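Local structure of DUF3194 domain-containing protein (Thermococcus onnurineus, 3UEB) at residues L15-I26 and E96-N104. The protein is of unknown function but belongs to the UPF0440 family, with an alpha-plus-beta chain of two helices and a three-stranded antiparallel sheet. Residues are numbered along the deposited sequence; the frame is centred on the assembly and turned at random.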
loop_
_atom_site.group_PDB
_atom_site.type_symbol
_atom_site.label_atom_id
_atom_site.label_comp_id
_atom_site.label_asym_id
_atom_site.label_seq_id
_atom_site.Cartn_x
_atom_site.Cartn_y
_atom_site.Cartn_z
ATOM N N LEU A 15 -1.821 -17.517 2.894
ATOM C CA LEU A 15 -1.922 -17.450 4.359
ATOM C C LEU A 15 -3.234 -18.093 4.842
ATOM O O LEU A 15 -4.099 -17.426 5.416
ATOM C CB LEU A 15 -1.854 -15.986 4.812
ATOM C CG LEU A 15 -0.575 -15.237 4.404
ATOM C CD1 LEU A 15 -0.793 -13.736 4.502
ATOM C CD2 LEU A 15 0.585 -15.678 5.283
ATOM N N PRO A 16 -3.374 -19.410 4.638
ATOM C CA PRO A 16 -4.544 -20.217 5.007
ATOM C C PRO A 16 -5.003 -20.236 6.464
ATOM O O PRO A 16 -6.181 -20.464 6.737
ATOM C CB PRO A 16 -4.164 -21.615 4.510
ATOM C CG PRO A 16 -2.684 -21.641 4.692
ATOM C CD PRO A 16 -2.276 -20.276 4.168
ATOM N N GLU A 17 -4.092 -19.998 7.402
ATOM C CA GLU A 17 -4.459 -20.032 8.813
ATOM C C GLU A 17 -4.958 -18.688 9.317
ATOM O O GLU A 17 -5.373 -18.565 10.471
ATOM C CB GLU A 17 -3.265 -20.504 9.646
ATOM C CG GLU A 17 -2.516 -21.653 8.990
ATOM C CD GLU A 17 -1.317 -22.130 9.788
ATOM O OE1 GLU A 17 -0.649 -21.291 10.440
ATOM O OE2 GLU A 17 -1.034 -23.351 9.741
ATOM N N LEU A 18 -4.943 -17.684 8.445
ATOM C CA LEU A 18 -5.399 -16.349 8.820
ATOM C C LEU A 18 -6.800 -16.013 8.303
ATOM O O LEU A 18 -7.207 -16.461 7.231
ATOM C CB LEU A 18 -4.420 -15.286 8.306
ATOM C CG LEU A 18 -2.956 -15.353 8.747
ATOM C CD1 LEU A 18 -2.247 -14.081 8.303
ATOM C CD2 LEU A 18 -2.867 -15.497 10.263
ATOM N N SER A 19 -7.532 -15.225 9.083
ATOM C CA SER A 19 -8.869 -14.778 8.701
ATOM C C SER A 19 -8.638 -13.666 7.683
ATOM O O SER A 19 -7.549 -13.091 7.640
ATOM C CB SER A 19 -9.600 -14.203 9.916
ATOM O OG SER A 19 -8.908 -13.067 10.417
ATOM N N GLU A 20 -9.644 -13.345 6.878
ATOM C CA GLU A 20 -9.467 -12.293 5.877
ATOM C C GLU A 20 -9.017 -10.966 6.494
ATOM O O GLU A 20 -8.288 -10.197 5.864
ATOM C CB GLU A 20 -10.748 -12.125 5.041
ATOM C CG GLU A 20 -10.944 -13.286 4.048
ATOM C CD GLU A 20 -12.253 -13.225 3.277
ATOM O OE1 GLU A 20 -13.321 -13.205 3.925
ATOM O OE2 GLU A 20 -12.214 -13.208 2.022
ATOM N N GLU A 21 -9.422 -10.716 7.735
ATOM C CA GLU A 21 -9.025 -9.490 8.419
ATOM C C GLU A 21 -7.517 -9.480 8.689
ATOM O O GLU A 21 -6.828 -8.490 8.416
ATOM C CB GLU A 21 -9.788 -9.348 9.736
ATOM C CG GLU A 21 -9.195 -8.319 10.677
ATOM C CD GLU A 21 -10.047 -8.099 11.910
ATOM O OE1 GLU A 21 -10.386 -9.090 12.591
ATOM O OE2 GLU A 21 -10.375 -6.932 12.203
ATOM N N GLN A 22 -7.004 -10.582 9.232
ATOM C CA GLN A 22 -5.580 -10.681 9.526
ATOM C C GLN A 22 -4.787 -10.629 8.222
ATOM O O GLN A 22 -3.604 -10.308 8.216
ATOM C CB GLN A 22 -5.284 -11.979 10.281
ATOM C CG GLN A 22 -6.052 -12.106 11.589
ATOM C CD GLN A 22 -5.857 -13.453 12.246
ATOM O OE1 GLN A 22 -5.864 -14.485 11.577
ATOM N NE2 GLN A 22 -5.694 -13.455 13.561
ATOM N N LEU A 23 -5.455 -10.940 7.120
ATOM C CA LEU A 23 -4.824 -10.913 5.810
ATOM C C LEU A 23 -4.504 -9.460 5.450
ATOM O O LEU A 23 -3.440 -9.163 4.899
ATOM C CB LEU A 23 -5.772 -11.522 4.776
ATOM C CG LEU A 23 -5.172 -12.295 3.605
ATOM C CD1 LEU A 23 -4.255 -13.410 4.127
ATOM C CD2 LEU A 23 -6.301 -12.887 2.783
ATOM N N ILE A 24 -5.436 -8.562 5.758
ATOM C CA ILE A 24 -5.260 -7.132 5.495
ATOM C C ILE A 24 -4.086 -6.628 6.331
ATOM O O ILE A 24 -3.203 -5.928 5.832
ATOM C CB ILE A 24 -6.545 -6.321 5.875
ATOM C CG1 ILE A 24 -7.550 -6.352 4.722
ATOM C CG2 ILE A 24 -6.195 -4.877 6.220
ATOM C CD1 ILE A 24 -8.120 -7.717 4.436
ATOM N N GLU A 25 -4.087 -6.996 7.607
ATOM C CA GLU A 25 -3.031 -6.598 8.528
ATOM C C GLU A 25 -1.654 -7.041 8.015
ATOM O O GLU A 25 -0.691 -6.274 8.046
ATOM C CB GLU A 25 -3.288 -7.225 9.898
ATOM C CG GLU A 25 -2.387 -6.722 11.004
ATOM C CD GLU A 25 -2.449 -7.612 12.232
ATOM O OE1 GLU A 25 -3.561 -8.056 12.598
ATOM O OE2 GLU A 25 -1.387 -7.868 12.835
ATOM N N ILE A 26 -1.566 -8.287 7.555
ATOM C CA ILE A 26 -0.306 -8.811 7.052
ATOM C C ILE A 26 0.070 -8.142 5.735
ATOM O O ILE A 26 1.237 -7.840 5.495
ATOM C CB ILE A 26 -0.376 -10.343 6.847
ATOM C CG1 ILE A 26 -0.523 -11.033 8.205
ATOM C CG2 ILE A 26 0.881 -10.838 6.124
ATOM C CD1 ILE A 26 0.639 -10.780 9.151
ATOM N N GLU A 96 6.752 -13.531 8.847
ATOM C CA GLU A 96 6.827 -14.826 9.518
ATOM C C GLU A 96 6.815 -14.676 11.035
ATOM O O GLU A 96 6.214 -15.492 11.729
ATOM C CB GLU A 96 8.073 -15.602 9.072
ATOM C CG GLU A 96 8.109 -17.066 9.521
ATOM C CD GLU A 96 6.857 -17.845 9.126
ATOM O OE1 GLU A 96 6.247 -17.518 8.084
ATOM O OE2 GLU A 96 6.489 -18.798 9.852
ATOM N N ARG A 97 7.471 -13.640 11.554
ATOM C CA ARG A 97 7.479 -13.424 12.999
ATOM C C ARG A 97 6.079 -13.089 13.481
ATOM O O ARG A 97 5.650 -13.532 14.548
ATOM C CB ARG A 97 8.425 -12.287 13.374
ATOM C CG ARG A 97 9.888 -12.645 13.240
ATOM C CD ARG A 97 10.756 -11.513 13.727
ATOM N NE ARG A 97 12.157 -11.728 13.386
ATOM C CZ ARG A 97 13.093 -10.790 13.481
ATOM N NH1 ARG A 97 12.770 -9.574 13.911
ATOM N NH2 ARG A 97 14.346 -11.063 13.133
ATOM N N LYS A 98 5.371 -12.303 12.682
ATOM C CA LYS A 98 4.012 -11.897 12.999
ATOM C C LYS A 98 3.093 -13.115 12.985
ATOM O O LYS A 98 2.225 -13.258 13.846
ATOM C CB LYS A 98 3.520 -10.885 11.966
ATOM C CG LYS A 98 2.846 -9.672 12.559
ATOM C CD LYS A 98 1.677 -10.033 13.452
ATOM C CE LYS A 98 1.158 -8.783 14.140
ATOM N NZ LYS A 98 2.288 -8.036 14.767
ATOM N N LEU A 99 3.279 -13.982 11.994
ATOM C CA LEU A 99 2.456 -15.183 11.880
ATOM C C LEU A 99 2.626 -16.050 13.132
ATOM O O LEU A 99 1.644 -16.505 13.713
ATOM C CB LEU A 99 2.826 -15.986 10.618
ATOM C CG LEU A 99 2.718 -15.268 9.261
ATOM C CD1 LEU A 99 2.933 -16.264 8.117
ATOM C CD2 LEU A 99 1.352 -14.626 9.125
ATOM N N ARG A 100 3.869 -16.271 13.545
ATOM C CA ARG A 100 4.121 -17.070 14.734
ATOM C C ARG A 100 3.518 -16.374 15.947
ATOM O O ARG A 100 2.955 -17.025 16.826
ATOM C CB ARG A 100 5.624 -17.280 14.943
ATOM C CG ARG A 100 6.176 -18.515 14.228
ATOM C CD ARG A 100 7.505 -18.953 14.830
ATOM N NE ARG A 100 8.588 -18.015 14.536
ATOM C CZ ARG A 100 9.189 -17.917 13.356
ATOM N NH1 ARG A 100 8.815 -18.703 12.352
ATOM N NH2 ARG A 100 10.166 -17.036 13.181
ATOM N N GLU A 101 3.626 -15.049 15.986
ATOM C CA GLU A 101 3.076 -14.281 17.095
ATOM C C GLU A 101 1.572 -14.502 17.162
ATOM O O GLU A 101 1.018 -14.787 18.223
ATOM C CB GLU A 101 3.353 -12.791 16.909
ATOM C CG GLU A 101 2.848 -11.931 18.053
ATOM C CD GLU A 101 2.817 -10.458 17.703
ATOM O OE1 GLU A 101 3.869 -9.922 17.295
ATOM O OE2 GLU A 101 1.740 -9.836 17.832
ATOM N N ILE A 102 0.917 -14.371 16.016
ATOM C CA ILE A 102 -0.520 -14.550 15.948
ATOM C C ILE A 102 -0.902 -15.969 16.363
ATOM O O ILE A 102 -1.775 -16.167 17.215
ATOM C CB ILE A 102 -1.033 -14.265 14.528
ATOM C CG1 ILE A 102 -0.839 -12.774 14.208
ATOM C CG2 ILE A 102 -2.492 -14.675 14.405
ATOM C CD1 ILE A 102 -1.258 -12.379 12.807
ATOM N N ALA A 103 -0.239 -16.953 15.765
ATOM C CA ALA A 103 -0.513 -18.348 16.077
ATOM C C ALA A 103 -0.421 -18.611 17.582
ATOM O O ALA A 103 -1.226 -19.359 18.135
ATOM C CB ALA A 103 0.460 -19.255 15.317
ATOM N N ASN A 104 0.555 -17.988 18.242
ATOM C CA ASN A 104 0.738 -18.171 19.679
ATOM C C ASN A 104 -0.438 -17.646 20.513
ATOM O O ASN A 104 -0.812 -18.259 21.513
ATOM C CB ASN A 104 2.043 -17.509 20.146
ATOM C CG ASN A 104 3.281 -18.207 19.602
ATOM O OD1 ASN A 104 3.409 -19.428 19.692
ATOM N ND2 ASN A 104 4.206 -17.429 19.047
#
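Gln22 and Ile102 slide past each other in opposite directions, NE2 against the CG2 methyl, while Gln22 OE1 accepts a nearly straight hydrogen bond from Ser19 N (3.1 Å, N-H...O angle 164°), the donor standing somewhat out of the carbonyl plane. Ser19 OG, at the N-cap, in turn accepts a weak bond from Gln22 N, completing the capping box of helix 20-41; serine suits the N-cap because its short hydroxyl reaches that N-H. Glutamine suits its place because CG lies beside its own backbone N (chi1 -58°), which turns the extended chain back toward the cap and leaves NE2 3.5 Å from Ile102 CG2. With an alanine here, Ser19 N would probably lose its side-chain acceptor and Ile102 CG2 the amide end it packs against.

Segments 20-26 and 96-104 run nearly antiparallel, at 147° between their N-to-C directions, and belong to the two helices of a beta-alpha-beta-beta-alpha chain. Leu99 is the branched hub: CD1 meets Leu15 CD2 at 3.7 Å, whereas CD2 reaches Leu18 CD1 at the same 3.7 Å and Ile26 CD1 at 3.9 Å. Each of these three side chains crosses Leu99 at about a right angle, an arrangement that forked aliphatic residues fill well. Beta-branched Ile102 likewise serves two sides, CG2 lying 4.2 Å from Leu18 CD2 and CD1 approaching Ile26 CD1. Leu15 and Leu18 come from the type I turn leading into the helix.

At the edge Glu25 runs out extended and sets OE2 3.0 Å from Lys98 CE, but NZ is 4.2 Å from that oxygen, too far for a salt bridge; Lys98, bent at chi2 and chi4, instead pairs its ammonium with Glu101 OE1.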